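GH5 from Bacteroidetes bacterium probably hydrolyses beta-1,4-glucan links in cellulose as an endoglucanase of glycoside hydrolase family 5, built on a beta/alpha barrel. Local coordinates of one contact, PDB 4YHE (chain A, 1.85 Å), residues Val238-Tyr243 and Val291-Phe296, beside the matching contact of the related cellulase from Bacteroides salanitronis, PDB 6WQY (chain B, 1.05 Å), residues Val248-Tyr253 and Ala305-Met310. One frame, after least-squares fit of the local backbone (RMSD 0.33 Å); residues are numbered along the deposited sequences.

Structure 1 (4YHE); sequences VAVHSY and VYFGEF.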
loop_
_atom_site.group_PDB
_atom_site.type_symbol
_atom_site.label_atom_id
_atom_site.label_comp_id
_atom_site.label_asym_id
_atom_site.label_seq_id
_atom_site.Cartn_x
_atom_site.Cartn_y
_atom_site.Cartn_z
ATOM N N VAL A 238 -3.919 6.647 -7.878
ATOM C CA VAL A 238 -2.719 7.115 -7.180
ATOM C C VAL A 238 -2.638 6.315 -5.903
ATOM O O VAL A 238 -3.576 6.264 -5.137
ATOM C CB VAL A 238 -2.743 8.623 -6.879
ATOM C CG1 VAL A 238 -1.527 9.022 -6.037
ATOM C CG2 VAL A 238 -2.750 9.426 -8.180
ATOM N N ALA A 239 -1.513 5.641 -5.731
ATOM C CA ALA A 239 -1.220 4.873 -4.520
ATOM C C ALA A 239 -0.369 5.712 -3.599
ATOM O O ALA A 239 0.657 6.253 -4.028
ATOM C CB ALA A 239 -0.448 3.622 -4.886
ATOM N N VAL A 240 -0.724 5.729 -2.322
ATOM C CA VAL A 240 0.087 6.378 -1.291
ATOM C C VAL A 240 0.157 5.496 -0.038
ATOM O O VAL A 240 -0.675 4.577 0.153
ATOM C CB VAL A 240 -0.466 7.785 -0.929
ATOM C CG1 VAL A 240 -0.229 8.792 -2.040
ATOM C CG2 VAL A 240 -1.956 7.749 -0.641
ATOM N N HIS A 241 1.135 5.785 0.829
ATOM C CA HIS A 241 1.230 5.102 2.116
ATOM C C HIS A 241 1.231 6.139 3.224
ATOM O O HIS A 241 1.783 7.228 3.064
ATOM C CB HIS A 241 2.498 4.248 2.254
ATOM C CG HIS A 241 2.581 3.114 1.289
ATOM N ND1 HIS A 241 3.691 2.310 1.198
ATOM C CD2 HIS A 241 1.730 2.684 0.336
ATOM C CE1 HIS A 241 3.504 1.410 0.252
ATOM N NE2 HIS A 241 2.317 1.617 -0.290
ATOM N N SER A 242 0.599 5.804 4.348
ATOM C CA SER A 242 0.764 6.615 5.565
ATOM C C SER A 242 0.829 5.852 6.867
ATOM O O SER A 242 -0.098 5.105 7.241
ATOM C CB SER A 242 -0.315 7.703 5.681
ATOM O OG SER A 242 -0.103 8.470 6.858
ATOM N N TYR A 243 1.941 6.077 7.565
ATOM C CA TYR A 243 2.120 5.692 8.972
ATOM C C TYR A 243 2.330 6.962 9.847
ATOM O O TYR A 243 3.102 6.977 10.820
ATOM C CB TYR A 243 3.276 4.724 9.106
ATOM C CG TYR A 243 3.126 3.472 8.291
ATOM C CD1 TYR A 243 2.492 2.357 8.816
ATOM C CD2 TYR A 243 3.609 3.399 6.980
ATOM C CE1 TYR A 243 2.354 1.182 8.083
ATOM C CE2 TYR A 243 3.478 2.229 6.239
ATOM C CZ TYR A 243 2.828 1.139 6.789
ATOM O OH TYR A 243 2.717 -0.027 6.101
ATOM N N VAL A 291 -7.690 7.747 -5.439
ATOM C CA VAL A 291 -6.537 7.623 -4.555
ATOM C C VAL A 291 -6.831 6.511 -3.560
ATOM O O VAL A 291 -7.917 6.413 -3.045
ATOM C CB VAL A 291 -6.287 8.905 -3.725
ATOM C CG1 VAL A 291 -5.057 8.752 -2.843
ATOM C CG2 VAL A 291 -6.164 10.108 -4.624
ATOM N N TYR A 292 -5.833 5.677 -3.290
ATOM C CA TYR A 292 -5.949 4.668 -2.264
ATOM C C TYR A 292 -4.655 4.640 -1.481
ATOM O O TYR A 292 -3.573 4.874 -2.032
ATOM C CB TYR A 292 -6.297 3.285 -2.819
ATOM C CG TYR A 292 -5.179 2.606 -3.604
ATOM C CD1 TYR A 292 -4.965 2.904 -4.946
ATOM C CD2 TYR A 292 -4.351 1.661 -3.000
ATOM C CE1 TYR A 292 -3.952 2.283 -5.670
ATOM C CE2 TYR A 292 -3.324 1.038 -3.714
ATOM C CZ TYR A 292 -3.136 1.338 -5.045
ATOM O OH TYR A 292 -2.172 0.732 -5.759
ATOM N N PHE A 293 -4.809 4.380 -0.199
ATOM C CA PHE A 293 -3.707 4.038 0.671
ATOM C C PHE A 293 -3.399 2.547 0.489
ATOM O O PHE A 293 -4.095 1.689 1.014
ATOM C CB PHE A 293 -3.970 4.454 2.126
ATOM C CG PHE A 293 -3.835 5.939 2.353
ATOM C CD1 PHE A 293 -4.926 6.778 2.171
ATOM C CD2 PHE A 293 -2.602 6.504 2.702
ATOM C CE1 PHE A 293 -4.800 8.149 2.350
ATOM C CE2 PHE A 293 -2.451 7.879 2.837
ATOM C CZ PHE A 293 -3.563 8.715 2.658
ATOM N N GLY A 294 -2.320 2.262 -0.252
ATOM C CA GLY A 294 -1.792 0.912 -0.366
ATOM C C GLY A 294 -1.422 0.316 0.979
ATOM O O GLY A 294 -1.519 -0.889 1.173
ATOM N N GLU A 295 -0.962 1.176 1.882
ATOM C CA GLU A 295 -0.643 0.834 3.256
ATOM C C GLU A 295 -0.983 1.944 4.186
ATOM O O GLU A 295 -0.678 3.113 3.898
ATOM C CB GLU A 295 0.860 0.571 3.419
ATOM C CG GLU A 295 1.371 -0.558 2.588
ATOM C CD GLU A 295 2.894 -0.752 2.674
ATOM O OE1 GLU A 295 3.506 -0.300 3.654
ATOM O OE2 GLU A 295 3.428 -1.370 1.748
ATOM N N PHE A 296 -1.639 1.610 5.300
ATOM C CA PHE A 296 -1.695 2.502 6.450
ATOM C C PHE A 296 -1.705 1.676 7.698
ATOM O O PHE A 296 -1.986 0.484 7.673
ATOM C CB PHE A 296 -2.911 3.474 6.416
ATOM C CG PHE A 296 -4.203 2.831 6.873
ATOM C CD1 PHE A 296 -4.871 1.953 6.034
ATOM C CD2 PHE A 296 -4.699 3.056 8.145
ATOM C CE1 PHE A 296 -6.061 1.332 6.438
ATOM C CE2 PHE A 296 -5.898 2.447 8.572
ATOM C CZ PHE A 296 -6.572 1.574 7.709
#
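A chi1 of -75° sets Phe-293 CG anti to the carbonyl carbon and brings the ring against Val-240, whose CG2 lies over its face, 3.5 Å from Phe-293 CE2. Ser-242 CB meets the same rim atom, Phe-293 CE2, at 3.6 Å, while its hydroxyl bonds to Asp-244. Val-291 adds a methyl: its CG1 is 3.9 Å from Val-240 CG2, and its CB is 4.0 Å from Val-238 O. Phe-296 CB packs on Ser-242 O at 3.4 Å, its ring against Ile-317 and Cys-318 of helix 304-323. These residues face the helices from two adjacent parallel strands of the closed TIM barrel. On the other face, Glu-295 CG sits over the His-241 ring, 3.7 Å from CE1, with ring and carboxylate planes stacked 23° apart. Tyr-243 OH donates to Glu-295 OE1 (2.6 Å) on the anti side of that oxygen, 25° out of the carboxylate plane. Arg-59 forms a salt bridge with Glu-295 OE2, and Glu-164 takes His-241 ND1, consistent with the family 5 active-site end.

How the two compare
The CA atoms coincide within the error, so the differences lie in side chains, all of them buried. At Ser-242(A)/Phe-252(B) the CB atoms stand 0.8 Å apart after superposition, and OG of Ser-242(A) and CG of Phe-252(B) are 1.2 Å apart. CD2, CE1, CE2 and CZ of Phe-252(B) have no counterpart, so a small hydroxyl-bearing group is exchanged for a bulky apolar ring. At Val-291(A)/Ala-305(B) CB still meets the oxygen of Val-238(A) or Val-248(B), but CG1 and CG2 are absent from the alanine. With them goes a contact: Val-291(A) CG1 lies 3.9 Å from Val-240(A) CG2, whereas Ala-305(B) CB comes no closer than 5.9 Å to Val-250(B) CG2, which probably makes the packing there less close. In Phe-293(A)/Ile-307(B) a flat ring is exchanged for a branched chain that still touches Phe-252(B), as the ring touches Ser-242(A); CG of Phe-293(A) and CG1 of Ile-307(B) lie 1.0 Å apart, and CG2 exists in Ile-307(B) alone. His-241(A), Tyr-243(A), Glu-295(A) and their counterparts keep their place, and the tyrosine-glutamate bond persists. Finally, chi1 is 80° in Phe-296(A) against 50° in Met-310(B): CB still packs on the oxygen of Ser-242(A) or Phe-252(B) and the CG atoms are 0.7 Å apart, but a flat ring gives way to a thioether chain whose SD has no match.

Structure 2 (6WQY); sequences VAVHFY and AYIGEM.
With chi1 at -62°, Ile-307 carries CG1 anti to its own carbonyl carbon, and that branch meets Val-250 CG2, CG1 to CG2 4.2 Å. The other branch, Ile-307 CG2, reaches Phe-252 CB at 4.1 Å; beyond CB the Phe-252 ring leads off to an edge-to-face contact with Phe-291 of helix 284-299. Ala-305 presents a single methyl, its CB 3.4 Å from Val-248 O. Met-310 CB packs on Phe-252 O at 3.2 Å, and its chain, bent at chi2 and chi3, lies against Val-331 and Cys-332 of helix 318-337. On the other face, Glu-309 CG sits over the His-251 ring, 3.7 Å from CE1, with ring and carboxylate planes stacked 22° apart. Tyr-253 OH donates to Glu-309 OE1 (2.7 Å) on the anti side of that oxygen, 24° out of the carboxylate plane. In this cellulase domain, one piece of a longer protein, the probable active-site cluster is completed by two charged partners: Glu-174 takes His-251 ND1, and Arg-76 forms a salt bridge with Glu-309 OE2.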
loop_
_atom_site.group_PDB
_atom_site.type_symbol
_atom_site.label_atom_id
_atom_site.label_comp_id
_atom_site.label_asym_id
_atom_site.label_seq_id
_atom_site.Cartn_x
_atom_site.Cartn_y
_atom_site.Cartn_z
ATOM N N VAL B 248 -4.059 6.710 -7.911
ATOM C CA VAL B 248 -2.804 7.118 -7.281
ATOM C C VAL B 248 -2.642 6.376 -5.963
ATOM O O VAL B 248 -3.507 6.447 -5.085
ATOM C CB VAL B 248 -2.787 8.630 -7.043
ATOM C CG1 VAL B 248 -1.451 9.079 -6.476
ATOM C CG2 VAL B 248 -3.107 9.387 -8.335
ATOM N N ALA B 249 -1.520 5.687 -5.805
ATOM C CA ALA B 249 -1.219 4.937 -4.594
ATOM C C ALA B 249 -0.314 5.750 -3.680
ATOM O O ALA B 249 0.734 6.216 -4.118
ATOM C CB ALA B 249 -0.506 3.631 -4.960
ATOM N N VAL B 250 -0.707 5.892 -2.399
ATOM C CA VAL B 250 0.149 6.473 -1.369
ATOM C C VAL B 250 0.165 5.535 -0.168
ATOM O O VAL B 250 -0.719 4.702 0.007
ATOM C CB VAL B 250 -0.284 7.891 -0.945
ATOM C CG1 VAL B 250 -0.162 8.859 -2.110
ATOM C CG2 VAL B 250 -1.678 7.897 -0.367
ATOM N N HIS B 251 1.172 5.702 0.685
ATOM C CA HIS B 251 1.234 5.001 1.966
ATOM C C HIS B 251 1.208 6.035 3.080
ATOM O O HIS B 251 1.691 7.161 2.906
ATOM C CB HIS B 251 2.493 4.125 2.082
ATOM C CG HIS B 251 2.533 3.003 1.088
ATOM N ND1 HIS B 251 3.614 2.165 0.933
ATOM C CD2 HIS B 251 1.606 2.572 0.205
ATOM C CE1 HIS B 251 3.353 1.267 -0.008
ATOM N NE2 HIS B 251 2.139 1.490 -0.472
ATOM N N PHE B 252 0.643 5.659 4.231
ATOM C CA PHE B 252 0.460 6.614 5.317
ATOM C C PHE B 252 0.626 5.919 6.658
ATOM O O PHE B 252 -0.271 5.189 7.088
ATOM C CB PHE B 252 -0.911 7.290 5.256
ATOM C CG PHE B 252 -1.116 8.317 6.331
ATOM C CD1 PHE B 252 -0.586 9.593 6.199
ATOM C CD2 PHE B 252 -1.824 8.013 7.486
ATOM C CE1 PHE B 252 -0.774 10.542 7.183
ATOM C CE2 PHE B 252 -2.008 8.959 8.471
ATOM C CZ PHE B 252 -1.482 10.219 8.319
ATOM N N TYR B 253 1.738 6.201 7.324
ATOM C CA TYR B 253 2.035 5.667 8.645
ATOM C C TYR B 253 2.280 6.780 9.661
ATOM O O TYR B 253 2.737 6.508 10.784
ATOM C CB TYR B 253 3.256 4.766 8.594
ATOM C CG TYR B 253 3.095 3.457 7.854
ATOM C CD1 TYR B 253 2.432 2.397 8.456
ATOM C CD2 TYR B 253 3.645 3.264 6.591
ATOM C CE1 TYR B 253 2.334 1.172 7.831
ATOM C CE2 TYR B 253 3.531 2.042 5.950
ATOM C CZ TYR B 253 2.883 0.994 6.577
ATOM O OH TYR B 253 2.811 -0.268 6.039
ATOM N N ALA B 305 -7.673 7.677 -5.729
ATOM C CA ALA B 305 -6.450 7.425 -4.984
ATOM C C ALA B 305 -6.753 6.461 -3.854
ATOM O O ALA B 305 -7.872 6.419 -3.341
ATOM C CB ALA B 305 -5.874 8.728 -4.419
ATOM N N TYR B 306 -5.729 5.711 -3.432
ATOM C CA TYR B 306 -5.900 4.769 -2.339
ATOM C C TYR B 306 -4.679 4.783 -1.441
ATOM O O TYR B 306 -3.578 5.145 -1.845
ATOM C CB TYR B 306 -6.201 3.343 -2.809
ATOM C CG TYR B 306 -5.102 2.645 -3.597
ATOM C CD1 TYR B 306 -4.895 2.929 -4.935
ATOM C CD2 TYR B 306 -4.296 1.675 -3.010
ATOM C CE1 TYR B 306 -3.916 2.280 -5.668
ATOM C CE2 TYR B 306 -3.316 1.019 -3.732
ATOM C CZ TYR B 306 -3.125 1.317 -5.072
ATOM O OH TYR B 306 -2.181 0.677 -5.839
ATOM N N ILE B 307 -4.901 4.391 -0.191
ATOM C CA ILE B 307 -3.850 4.305 0.822
ATOM C C ILE B 307 -3.468 2.830 0.878
ATOM O O ILE B 307 -4.102 2.013 1.555
ATOM C CB ILE B 307 -4.320 4.859 2.164
ATOM C CG1 ILE B 307 -4.676 6.348 2.051
ATOM C CG2 ILE B 307 -3.258 4.643 3.225
ATOM C CD1 ILE B 307 -5.592 6.832 3.126
ATOM N N GLY B 308 -2.439 2.470 0.117
ATOM C CA GLY B 308 -2.056 1.083 -0.047
ATOM C C GLY B 308 -1.483 0.440 1.197
ATOM O O GLY B 308 -1.482 -0.793 1.289
ATOM N N GLU B 309 -0.968 1.245 2.135
ATOM C CA GLU B 309 -0.509 0.758 3.427
ATOM C C GLU B 309 -0.772 1.835 4.476
ATOM O O GLU B 309 -0.493 3.018 4.239
ATOM C CB GLU B 309 0.986 0.435 3.444
ATOM C CG GLU B 309 1.418 -0.629 2.473
ATOM C CD GLU B 309 2.911 -0.937 2.508
ATOM O OE1 GLU B 309 3.590 -0.562 3.499
ATOM O OE2 GLU B 309 3.397 -1.578 1.529
ATOM N N MET B 310 -1.254 1.399 5.643
ATOM C CA MET B 310 -1.448 2.211 6.845
ATOM C C MET B 310 -1.512 1.211 8.001
ATOM O O MET B 310 -1.560 -0.004 7.776
ATOM C CB MET B 310 -2.699 3.099 6.746
ATOM C CG MET B 310 -3.971 2.389 6.336
ATOM S SD MET B 310 -4.773 1.390 7.609
ATOM C CE MET B 310 -5.281 2.642 8.798
#